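Local atomic coordinates of phosphoribosylformylglycinamidine synthase 2 (Thermus thermophilus, PDB entry 3VIU), a protein that belongs to the PurM-like AIR synthase-related family, carries two copies of its paired N- and C-terminal domains, and binds ADP and magnesium. Residues Glu76-His89 with Asn170-Glu183. Residues are numbered along the deposited sequence; the frame is centred on the assembly and turned at random.
With ADP (adenosine-5'-diphosphate), chain B; PO4 (phosphate ion), chain C.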
ATOM      1  N   GLU A  76       9.617 -22.627   4.346  1.00 25.76           N
ATOM      2  CA  GLU A  76       8.907 -23.888   4.463  1.00 26.59           C
ATOM      3  C   GLU A  76       8.011 -24.153   3.252  1.00 26.55           C
ATOM      4  O   GLU A  76       6.949 -24.771   3.357  1.00 25.03           O
ATOM      5  CB  GLU A  76       8.106 -23.917   5.770  1.00 30.20           C
ATOM      6  CG  GLU A  76       9.007 -23.783   7.001  1.00 37.40           C
ATOM      7  CD  GLU A  76       8.290 -24.017   8.329  1.00 43.48           C
ATOM      8  OE1 GLU A  76       8.902 -23.726   9.383  1.00 47.07           O
ATOM      9  OE2 GLU A  76       7.129 -24.496   8.329  1.00 45.67           O
ATOM     10  N   GLY A  77       8.458 -23.681   2.094  1.00 25.50           N
ATOM     11  CA  GLY A  77       7.705 -23.896   0.873  1.00 25.20           C
ATOM     12  C   GLY A  77       6.652 -22.856   0.555  1.00 25.22           C
ATOM     13  O   GLY A  77       6.035 -22.922  -0.509  1.00 27.41           O
ATOM     14  N   TRP A  78       6.430 -21.902   1.457  1.00 22.62           N
ATOM     15  CA  TRP A  78       5.428 -20.872   1.203  1.00 21.84           C
ATOM     16  C   TRP A  78       5.991 -19.592   0.607  1.00 21.97           C
ATOM     17  O   TRP A  78       7.156 -19.252   0.804  1.00 22.55           O
ATOM     18  CB  TRP A  78       4.682 -20.506   2.476  1.00 19.54           C
ATOM     19  CG  TRP A  78       3.995 -21.634   3.116  1.00 18.16           C
ATOM     20  CD1 TRP A  78       4.493 -22.448   4.082  1.00 18.10           C
ATOM     21  CD2 TRP A  78       2.656 -22.064   2.871  1.00 18.24           C
ATOM     22  NE1 TRP A  78       3.543 -23.360   4.465  1.00 18.84           N
ATOM     23  CE2 TRP A  78       2.404 -23.146   3.735  1.00 18.55           C
ATOM     24  CE3 TRP A  78       1.642 -21.640   2.005  1.00 19.98           C
ATOM     25  CZ2 TRP A  78       1.176 -23.813   3.764  1.00 20.86           C
ATOM     26  CZ3 TRP A  78       0.421 -22.303   2.031  1.00 21.60           C
ATOM     27  CH2 TRP A  78       0.199 -23.378   2.908  1.00 21.53           C
ATOM     28  N   ALA A  79       5.138 -18.884  -0.123  1.00 23.54           N
ATOM     29  CA  ALA A  79       5.500 -17.617  -0.753  1.00 21.93           C
ATOM     30  C   ALA A  79       4.369 -16.634  -0.474  1.00 21.11           C
ATOM     31  O   ALA A  79       3.261 -17.035  -0.101  1.00 21.21           O
ATOM     32  CB  ALA A  79       5.674 -17.805  -2.259  1.00 20.99           C
ATOM     33  N   VAL A  80       4.648 -15.347  -0.643  1.00 19.17           N
ATOM     34  CA  VAL A  80       3.643 -14.325  -0.417  1.00 15.53           C
ATOM     35  C   VAL A  80       3.631 -13.308  -1.550  1.00 15.25           C
ATOM     36  O   VAL A  80       4.666 -12.746  -1.914  1.00 14.62           O
ATOM     37  CB  VAL A  80       3.876 -13.590   0.927  1.00 15.13           C
ATOM     38  CG1 VAL A  80       3.012 -12.345   1.009  1.00 13.05           C
ATOM     39  CG2 VAL A  80       3.540 -14.513   2.077  1.00 13.97           C
ATOM     40  N   ALA A  81       2.451 -13.095  -2.116  1.00 11.68           N
ATOM     41  CA  ALA A  81       2.296 -12.132  -3.185  1.00 12.14           C
ATOM     42  C   ALA A  81       1.637 -10.909  -2.574  1.00 12.92           C
ATOM     43  O   ALA A  81       0.801 -11.030  -1.679  1.00 14.97           O
ATOM     44  CB  ALA A  81       1.414 -12.701  -4.286  1.00 11.48           C
ATOM     45  N   PHE A  82       2.027  -9.727  -3.029  1.00 12.59           N
ATOM     46  CA  PHE A  82       1.408  -8.518  -2.527  1.00 13.39           C
ATOM     47  C   PHE A  82       1.637  -7.355  -3.467  1.00 14.73           C
ATOM     48  O   PHE A  82       2.506  -7.395  -4.335  1.00 13.09           O
ATOM     49  CB  PHE A  82       1.898  -8.182  -1.110  1.00 11.06           C
ATOM     50  CG  PHE A  82       3.368  -7.870  -1.016  1.00 12.81           C
ATOM     51  CD1 PHE A  82       4.321  -8.873  -1.153  1.00 12.62           C
ATOM     52  CD2 PHE A  82       3.798  -6.578  -0.748  1.00 11.24           C
ATOM     53  CE1 PHE A  82       5.681  -8.588  -1.020  1.00 13.87           C
ATOM     54  CE2 PHE A  82       5.156  -6.285  -0.611  1.00 12.02           C
ATOM     55  CZ  PHE A  82       6.097  -7.291  -0.747  1.00 12.32           C
ATOM     56  N   LYS A  83       0.830  -6.320  -3.288  1.00 16.82           N
ATOM     57  CA  LYS A  83       0.913  -5.137  -4.122  1.00 19.77           C
ATOM     58  C   LYS A  83      -0.060  -4.094  -3.594  1.00 20.90           C
ATOM     59  O   LYS A  83      -0.993  -4.415  -2.852  1.00 21.39           O
ATOM     60  CB  LYS A  83       0.542  -5.498  -5.558  1.00 19.60           C
ATOM     61  CG  LYS A  83       0.593  -4.341  -6.524  1.00 21.77           C
ATOM     62  CD  LYS A  83      -0.122  -4.713  -7.805  1.00 23.70           C
ATOM     63  CE  LYS A  83      -0.316  -3.513  -8.696  1.00 26.10           C
ATOM     64  NZ  LYS A  83      -1.218  -3.865  -9.818  1.00 27.39           N
ATOM     65  N   ILE A  84       0.167  -2.845  -3.977  1.00 20.35           N
ATOM     66  CA  ILE A  84      -0.700  -1.756  -3.560  1.00 20.70           C
ATOM     67  C   ILE A  84      -1.145  -1.018  -4.819  1.00 20.88           C
ATOM     68  O   ILE A  84      -0.363  -0.832  -5.752  1.00 22.34           O
ATOM     69  CB  ILE A  84       0.035  -0.810  -2.571  1.00 19.80           C
ATOM     70  CG1 ILE A  84      -0.950   0.188  -1.966  1.00 19.52           C
ATOM     71  CG2 ILE A  84       1.168  -0.086  -3.273  1.00 21.49           C
ATOM     72  CD1 ILE A  84      -0.335   1.052  -0.886  1.00 20.68           C
ATOM     73  N   GLU A  85      -2.416  -0.634  -4.848  1.00 21.07           N
ATOM     74  CA  GLU A  85      -3.024   0.061  -5.985  1.00 21.74           C
ATOM     75  C   GLU A  85      -3.687   1.316  -5.455  1.00 19.62           C
ATOM     76  O   GLU A  85      -3.760   1.521  -4.253  1.00 22.06           O
ATOM     77  CB  GLU A  85      -4.130  -0.803  -6.617  1.00 24.61           C
ATOM     78  CG  GLU A  85      -3.814  -1.572  -7.897  1.00 29.78           C
ATOM     79  CD  GLU A  85      -5.070  -2.266  -8.458  1.00 35.17           C
ATOM     80  OE1 GLU A  85      -4.988  -2.946  -9.508  1.00 36.67           O
ATOM     81  OE2 GLU A  85      -6.153  -2.125  -7.840  1.00 36.57           O
ATOM     82  N   SER A  86      -4.201   2.136  -6.360  1.00 20.44           N
ATOM     83  CA  SER A  86      -4.907   3.349  -5.973  1.00 19.98           C
ATOM     84  C   SER A  86      -6.225   3.467  -6.761  1.00 21.33           C
ATOM     85  O   SER A  86      -6.351   2.930  -7.866  1.00 22.17           O
ATOM     86  CB  SER A  86      -4.038   4.581  -6.239  1.00 18.44           C
ATOM     87  OG  SER A  86      -4.059   4.939  -7.610  1.00 14.33           O
ATOM     88  N   HIS A  87      -7.207   4.144  -6.171  1.00 22.08           N
ATOM     89  CA  HIS A  87      -8.503   4.378  -6.809  1.00 24.53           C
ATOM     90  C   HIS A  87      -8.936   5.756  -6.338  1.00 24.18           C
ATOM     91  O   HIS A  87     -10.046   5.947  -5.830  1.00 23.81           O
ATOM     92  CB  HIS A  87      -9.542   3.321  -6.390  1.00 27.32           C
ATOM     93  CG  HIS A  87      -9.975   2.421  -7.511  1.00 29.27           C
ATOM     94  ND1 HIS A  87      -9.140   1.480  -8.079  1.00 31.25           N
ATOM     95  CD2 HIS A  87     -11.145   2.342  -8.191  1.00 30.56           C
ATOM     96  CE1 HIS A  87      -9.775   0.863  -9.060  1.00 30.90           C
ATOM     97  NE2 HIS A  87     -10.993   1.368  -9.149  1.00 30.78           N
ATOM     98  N   ASN A  88      -8.037   6.716  -6.523  1.00 22.83           N
ATOM     99  CA  ASN A  88      -8.261   8.084  -6.096  1.00 22.56           C
ATOM    100  C   ASN A  88      -9.425   8.807  -6.749  1.00 24.20           C
ATOM    101  O   ASN A  88     -10.453   9.028  -6.105  1.00 25.32           O
ATOM    102  CB  ASN A  88      -6.981   8.897  -6.282  1.00 19.08           C
ATOM    103  CG  ASN A  88      -5.774   8.241  -5.626  1.00 20.48           C
ATOM    104  OD1 ASN A  88      -5.879   7.645  -4.547  1.00 18.53           O
ATOM    105  ND2 ASN A  88      -4.618   8.360  -6.269  1.00 18.60           N
ATOM    106  N   HIS A  89      -9.270   9.177  -8.016  1.00 25.94           N
ATOM    107  CA  HIS A  89     -10.313   9.911  -8.733  1.00 27.07           C
ATOM    108  C   HIS A  89     -11.701   9.285  -8.602  1.00 26.94           C
ATOM    109  O   HIS A  89     -12.682   9.981  -8.348  1.00 26.26           O
ATOM    110  CB  HIS A  89      -9.921  10.074 -10.208  1.00 29.47           C
ATOM    111  CG  HIS A  89      -8.746  10.983 -10.420  1.00 33.35           C
ATOM    112  ND1 HIS A  89      -8.822  12.350 -10.261  1.00 34.60           N
ATOM    113  CD2 HIS A  89      -7.454  10.714 -10.731  1.00 34.36           C
ATOM    114  CE1 HIS A  89      -7.630  12.884 -10.463  1.00 34.30           C
ATOM    115  NE2 HIS A  89      -6.782  11.914 -10.749  1.00 34.86           N
ATOM    116  N   ASN A 170      -8.184  16.556  -3.596  1.00 20.04           N
ATOM    117  CA  ASN A 170      -7.918  15.236  -4.143  1.00 18.50           C
ATOM    118  C   ASN A 170      -7.621  14.221  -3.050  1.00 17.44           C
ATOM    119  O   ASN A 170      -6.480  14.083  -2.615  1.00 17.51           O
ATOM    120  CB  ASN A 170      -6.741  15.304  -5.119  1.00 19.46           C
ATOM    121  CG  ASN A 170      -6.947  16.345  -6.215  1.00 21.08           C
ATOM    122  OD1 ASN A 170      -6.921  17.550  -5.962  1.00 22.38           O
ATOM    123  ND2 ASN A 170      -7.159  15.878  -7.439  1.00 22.22           N
ATOM    124  N   PRO A 171      -8.651  13.499  -2.579  1.00 15.05           N
ATOM    125  CA  PRO A 171      -8.406  12.510  -1.534  1.00 15.02           C
ATOM    126  C   PRO A 171      -7.669  11.304  -2.120  1.00 15.34           C
ATOM    127  O   PRO A 171      -7.603  11.133  -3.343  1.00 16.07           O
ATOM    128  CB  PRO A 171      -9.816  12.171  -1.053  1.00 14.61           C
ATOM    129  CG  PRO A 171     -10.623  12.297  -2.305  1.00 12.64           C
ATOM    130  CD  PRO A 171     -10.087  13.577  -2.902  1.00 14.64           C
ATOM    131  N   LEU A 172      -7.105  10.473  -1.255  1.00 12.89           N
ATOM    132  CA  LEU A 172      -6.398   9.301  -1.732  1.00 12.02           C
ATOM    133  C   LEU A 172      -6.946   8.036  -1.106  1.00 11.69           C
ATOM    134  O   LEU A 172      -7.249   7.994   0.084  1.00 12.76           O
ATOM    135  CB  LEU A 172      -4.903   9.399  -1.420  1.00 12.45           C
ATOM    136  CG  LEU A 172      -4.067  10.518  -2.044  1.00 11.45           C
ATOM    137  CD1 LEU A 172      -2.617  10.307  -1.659  1.00 10.62           C
ATOM    138  CD2 LEU A 172      -4.216  10.522  -3.558  1.00 14.09           C
ATOM    139  N   VAL A 173      -7.078   7.005  -1.925  1.00 11.21           N
ATOM    140  CA  VAL A 173      -7.549   5.719  -1.453  1.00 11.36           C
ATOM    141  C   VAL A 173      -6.720   4.644  -2.138  1.00 13.43           C
ATOM    142  O   VAL A 173      -6.892   4.370  -3.329  1.00 13.69           O
ATOM    143  CB  VAL A 173      -9.036   5.498  -1.777  1.00 10.76           C
ATOM    144  CG1 VAL A 173      -9.489   4.164  -1.201  1.00  7.19           C
ATOM    145  CG2 VAL A 173      -9.867   6.647  -1.218  1.00  7.87           C
ATOM    146  N   ASN A 174      -5.793   4.062  -1.387  1.00 14.01           N
ATOM    147  CA  ASN A 174      -4.936   3.004  -1.908  1.00 15.56           C
ATOM    148  C   ASN A 174      -5.209   1.732  -1.112  1.00 16.87           C
ATOM    149  O   ASN A 174      -5.386   1.776   0.110  1.00 18.03           O
ATOM    150  CB  ASN A 174      -3.462   3.391  -1.765  1.00 15.88           C
ATOM    151  CG  ASN A 174      -3.015   4.412  -2.802  1.00 19.62           C
ATOM    152  OD1 ASN A 174      -3.742   5.360  -3.123  1.00 20.66           O
ATOM    153  ND2 ASN A 174      -1.800   4.233  -3.319  1.00 17.35           N
ATOM    154  N   ALA A 175      -5.259   0.598  -1.795  1.00 16.20           N
ATOM    155  CA  ALA A 175      -5.505  -0.658  -1.105  1.00 17.41           C
ATOM    156  C   ALA A 175      -4.370  -1.635  -1.366  1.00 18.85           C
ATOM    157  O   ALA A 175      -3.956  -1.846  -2.507  1.00 20.97           O
ATOM    158  CB  ALA A 175      -6.830  -1.258  -1.550  1.00 16.14           C
HETATM  159  N   MSE A 176      -3.864  -2.226  -0.295  1.00 18.98           N
HETATM  160  CA  MSE A 176      -2.787  -3.187  -0.405  1.00 20.57           C
HETATM  161  C   MSE A 176      -3.361  -4.565  -0.103  1.00 19.20           C
HETATM  162  O   MSE A 176      -4.250  -4.698   0.735  1.00 17.30           O
HETATM  163  CB  MSE A 176      -1.691  -2.842   0.596  1.00 23.25           C
HETATM  164  CG  MSE A 176      -0.490  -3.757   0.560  1.00 28.99           C
HETATM  165 SE   MSE A 176       0.770  -3.236   1.949  1.00 43.00          SE
HETATM  166  CE  MSE A 176       1.966  -4.758   1.892  1.00 36.27           C
ATOM    167  N   CYS A 177      -2.867  -5.589  -0.794  1.00 18.34           N
ATOM    168  CA  CYS A 177      -3.345  -6.935  -0.551  1.00 17.01           C
ATOM    169  C   CYS A 177      -2.227  -7.970  -0.397  1.00 17.32           C
ATOM    170  O   CYS A 177      -1.225  -7.932  -1.101  1.00 16.32           O
ATOM    171  CB  CYS A 177      -4.299  -7.361  -1.665  1.00 18.86           C
ATOM    172  SG  CYS A 177      -5.068  -8.979  -1.369  1.00 16.85           S
ATOM    173  N   LEU A 178      -2.415  -8.891   0.544  1.00 17.54           N
ATOM    174  CA  LEU A 178      -1.461  -9.963   0.802  1.00 17.35           C
ATOM    175  C   LEU A 178      -2.105 -11.307   0.471  1.00 19.45           C
ATOM    176  O   LEU A 178      -3.247 -11.568   0.862  1.00 20.97           O
ATOM    177  CB  LEU A 178      -1.037  -9.978   2.276  1.00 16.96           C
ATOM    178  CG  LEU A 178       0.382  -9.521   2.599  1.00 15.80           C
ATOM    179  CD1 LEU A 178       0.491  -8.026   2.396  1.00 17.69           C
ATOM    180  CD2 LEU A 178       0.724  -9.892   4.024  1.00 15.33           C
ATOM    181  N   GLY A 179      -1.375 -12.155  -0.247  1.00 20.16           N
ATOM    182  CA  GLY A 179      -1.893 -13.465  -0.590  1.00 20.40           C
ATOM    183  C   GLY A 179      -0.811 -14.512  -0.425  1.00 22.15           C
ATOM    184  O   GLY A 179       0.371 -14.222  -0.645  1.00 22.48           O
ATOM    185  N   LEU A 180      -1.186 -15.723  -0.018  1.00 22.45           N
ATOM    186  CA  LEU A 180      -0.184 -16.765   0.134  1.00 22.96           C
ATOM    187  C   LEU A 180      -0.431 -17.908  -0.823  1.00 22.35           C
ATOM    188  O   LEU A 180      -1.552 -18.131  -1.287  1.00 22.95           O
ATOM    189  CB  LEU A 180      -0.101 -17.284   1.583  1.00 24.41           C
ATOM    190  CG  LEU A 180      -1.062 -18.297   2.210  1.00 25.87           C
ATOM    191  CD1 LEU A 180      -1.131 -19.574   1.399  1.00 30.80           C
ATOM    192  CD2 LEU A 180      -0.571 -18.625   3.607  1.00 25.65           C
ATOM    193  N   LEU A 181       0.638 -18.627  -1.122  1.00 22.23           N
ATOM    194  CA  LEU A 181       0.569 -19.753  -2.029  1.00 22.47           C
ATOM    195  C   LEU A 181       1.790 -20.630  -1.843  1.00 22.79           C
ATOM    196  O   LEU A 181       2.756 -20.254  -1.173  1.00 22.40           O
ATOM    197  CB  LEU A 181       0.526 -19.259  -3.475  1.00 20.72           C
ATOM    198  CG  LEU A 181       1.778 -18.526  -3.966  1.00 22.81           C
ATOM    199  CD1 LEU A 181       1.719 -18.394  -5.478  1.00 25.81           C
ATOM    200  CD2 LEU A 181       1.889 -17.157  -3.312  1.00 20.88           C
ATOM    201  N   ARG A 182       1.730 -21.812  -2.437  1.00 23.99           N
ATOM    202  CA  ARG A 182       2.831 -22.749  -2.392  1.00 24.96           C
ATOM    203  C   ARG A 182       3.692 -22.304  -3.559  1.00 26.46           C
ATOM    204  O   ARG A 182       3.185 -22.112  -4.658  1.00 27.22           O
ATOM    205  CB  ARG A 182       2.311 -24.169  -2.607  1.00 25.92           C
ATOM    206  CG  ARG A 182       1.308 -24.612  -1.548  1.00 27.06           C
ATOM    207  CD  ARG A 182       1.984 -24.722  -0.206  1.00 25.67           C
ATOM    208  NE  ARG A 182       3.046 -25.715  -0.285  1.00 28.15           N
ATOM    209  CZ  ARG A 182       3.989 -25.894   0.634  1.00 27.02           C
ATOM    210  NH1 ARG A 182       4.018 -25.139   1.726  1.00 22.64           N
ATOM    211  NH2 ARG A 182       4.905 -26.836   0.448  1.00 24.92           N
ATOM    212  N   GLU A 183       4.981 -22.113  -3.311  1.00 28.87           N
ATOM    213  CA  GLU A 183       5.904 -21.661  -4.345  1.00 31.91           C
ATOM    214  C   GLU A 183       5.702 -22.435  -5.651  1.00 34.17           C
ATOM    215  O   GLU A 183       5.625 -21.854  -6.737  1.00 33.46           O
ATOM    216  CB  GLU A 183       7.346 -21.817  -3.849  1.00 31.01           C
ATOM    217  CG  GLU A 183       8.339 -20.889  -4.525  1.00 34.33           C
ATOM    218  CD  GLU A 183       9.711 -20.928  -3.874  1.00 36.62           C
ATOM    219  OE1 GLU A 183       9.776 -20.897  -2.625  1.00 37.39           O
ATOM    220  OE2 GLU A 183      10.721 -20.979  -4.611  1.00 36.05           O
TER
HETATM  221  PB  ADP B 800      -2.875  -3.306 -12.798  1.00 74.65           P
HETATM  222  O1B ADP B 800      -3.423  -2.331 -13.782  1.00 75.79           O
HETATM  223  O2B ADP B 800      -3.284  -2.845 -11.310  1.00 74.08           O
HETATM  224  O3B ADP B 800      -3.512  -4.829 -13.140  1.00 74.54           O
HETATM  225  PA  ADP B 800      -0.584  -2.001 -13.504  1.00 68.93           P
HETATM  226  O1A ADP B 800      -0.540  -2.075 -14.990  1.00 68.84           O
HETATM  227  O2A ADP B 800      -1.465  -0.711 -13.072  1.00 68.99           O
HETATM  228  O3A ADP B 800      -1.241  -3.383 -12.906  1.00 71.48           O
HETATM  229  O5' ADP B 800       0.904  -1.817 -12.856  1.00 64.03           O
HETATM  230  C5' ADP B 800       1.898  -1.918 -13.894  1.00 57.25           C
HETATM  231  C4' ADP B 800       3.113  -2.805 -13.491  1.00 52.52           C
HETATM  232  O4' ADP B 800       4.251  -1.980 -13.082  1.00 50.76           O
HETATM  233  C3' ADP B 800       2.842  -3.760 -12.300  1.00 50.00           C
HETATM  234  O3' ADP B 800       3.601  -4.964 -12.468  1.00 48.00           O
HETATM  235  C2' ADP B 800       3.290  -2.943 -11.088  1.00 48.84           C
HETATM  236  O2' ADP B 800       3.638  -3.770  -9.974  1.00 46.83           O
HETATM  237  C1' ADP B 800       4.467  -2.131 -11.634  1.00 49.10           C
HETATM  238  N9  ADP B 800       4.569  -0.819 -10.981  1.00 48.44           N
HETATM  239  C8  ADP B 800       3.781   0.272 -11.220  1.00 47.66           C
HETATM  240  N7  ADP B 800       4.145   1.272 -10.471  1.00 47.23           N
HETATM  241  C5  ADP B 800       5.188   0.896  -9.702  1.00 46.31           C
HETATM  242  C6  ADP B 800       5.990   1.531  -8.718  1.00 45.84           C
HETATM  243  N6  ADP B 800       5.759   2.848  -8.367  1.00 45.15           N
HETATM  244  N1  ADP B 800       6.982   0.823  -8.135  1.00 45.24           N
HETATM  245  C2  ADP B 800       7.223  -0.456  -8.461  1.00 44.61           C
HETATM  246  N3  ADP B 800       6.492  -1.088  -9.381  1.00 44.46           N
HETATM  247  C4  ADP B 800       5.479  -0.460 -10.017  1.00 46.63           C
HETATM  248  P   PO4 C 900      -6.234   6.840  -9.853  1.00 25.51           P
HETATM  249  O1  PO4 C 900      -6.036   6.318  -8.483  1.00 27.98           O
HETATM  250  O2  PO4 C 900      -7.240   7.927  -9.828  1.00 28.26           O
HETATM  251  O3  PO4 C 900      -4.951   7.369 -10.369  1.00 30.70           O
HETATM  252  O4  PO4 C 900      -6.708   5.744 -10.737  1.00 28.76           O
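Strands 78-86 and 172-182 run antiparallel at 159°, laddered by backbone hydrogen bonds from Gly77 O, which accepts from Glu183 N, to His87 N, which donates to Val173 O; the Lys83 N to Cys177 O rung is weak. Beyond the strand, Asn88 continues the ladder: its OD1 accepts from Val173 N (3.0 Å) in the plane of the amide carbonyl, while its CG rests 3.5 Å from Leu172 CD2. At the other end Arg182, bent at chi2 and chi3, folds back over one face of the Trp78 indole. Its CD lies 3.7 Å from the six-membered ring centroid (CH-pi), its CZ 4.6 Å from the five-membered one (cation-pi), guanidinium and ring planes 84° apart. Between these ends, the CE of Met176, a selenomethionine, reaches Phe82 CD2 (3.7 Å), side chains alongside. On the opposite face, Lys83 and Glu85 line the ADP pocket; Lys83, fully extended (chi1 -180°), delivers NZ to ADP O2B (2.7 Å) and O3A. Ser86 OG and Asn88 N donate to O1 of a phosphate ion, probably from the crystallisation liquor. These are central strands of the PurM-like N-terminal domain's six-stranded sheet, between strands 70-75 and 116-126; Cys177 packs on helix 95-112, whereas Phe82 and Leu178 meet Val544 in the second N-terminal domain's matching sheet.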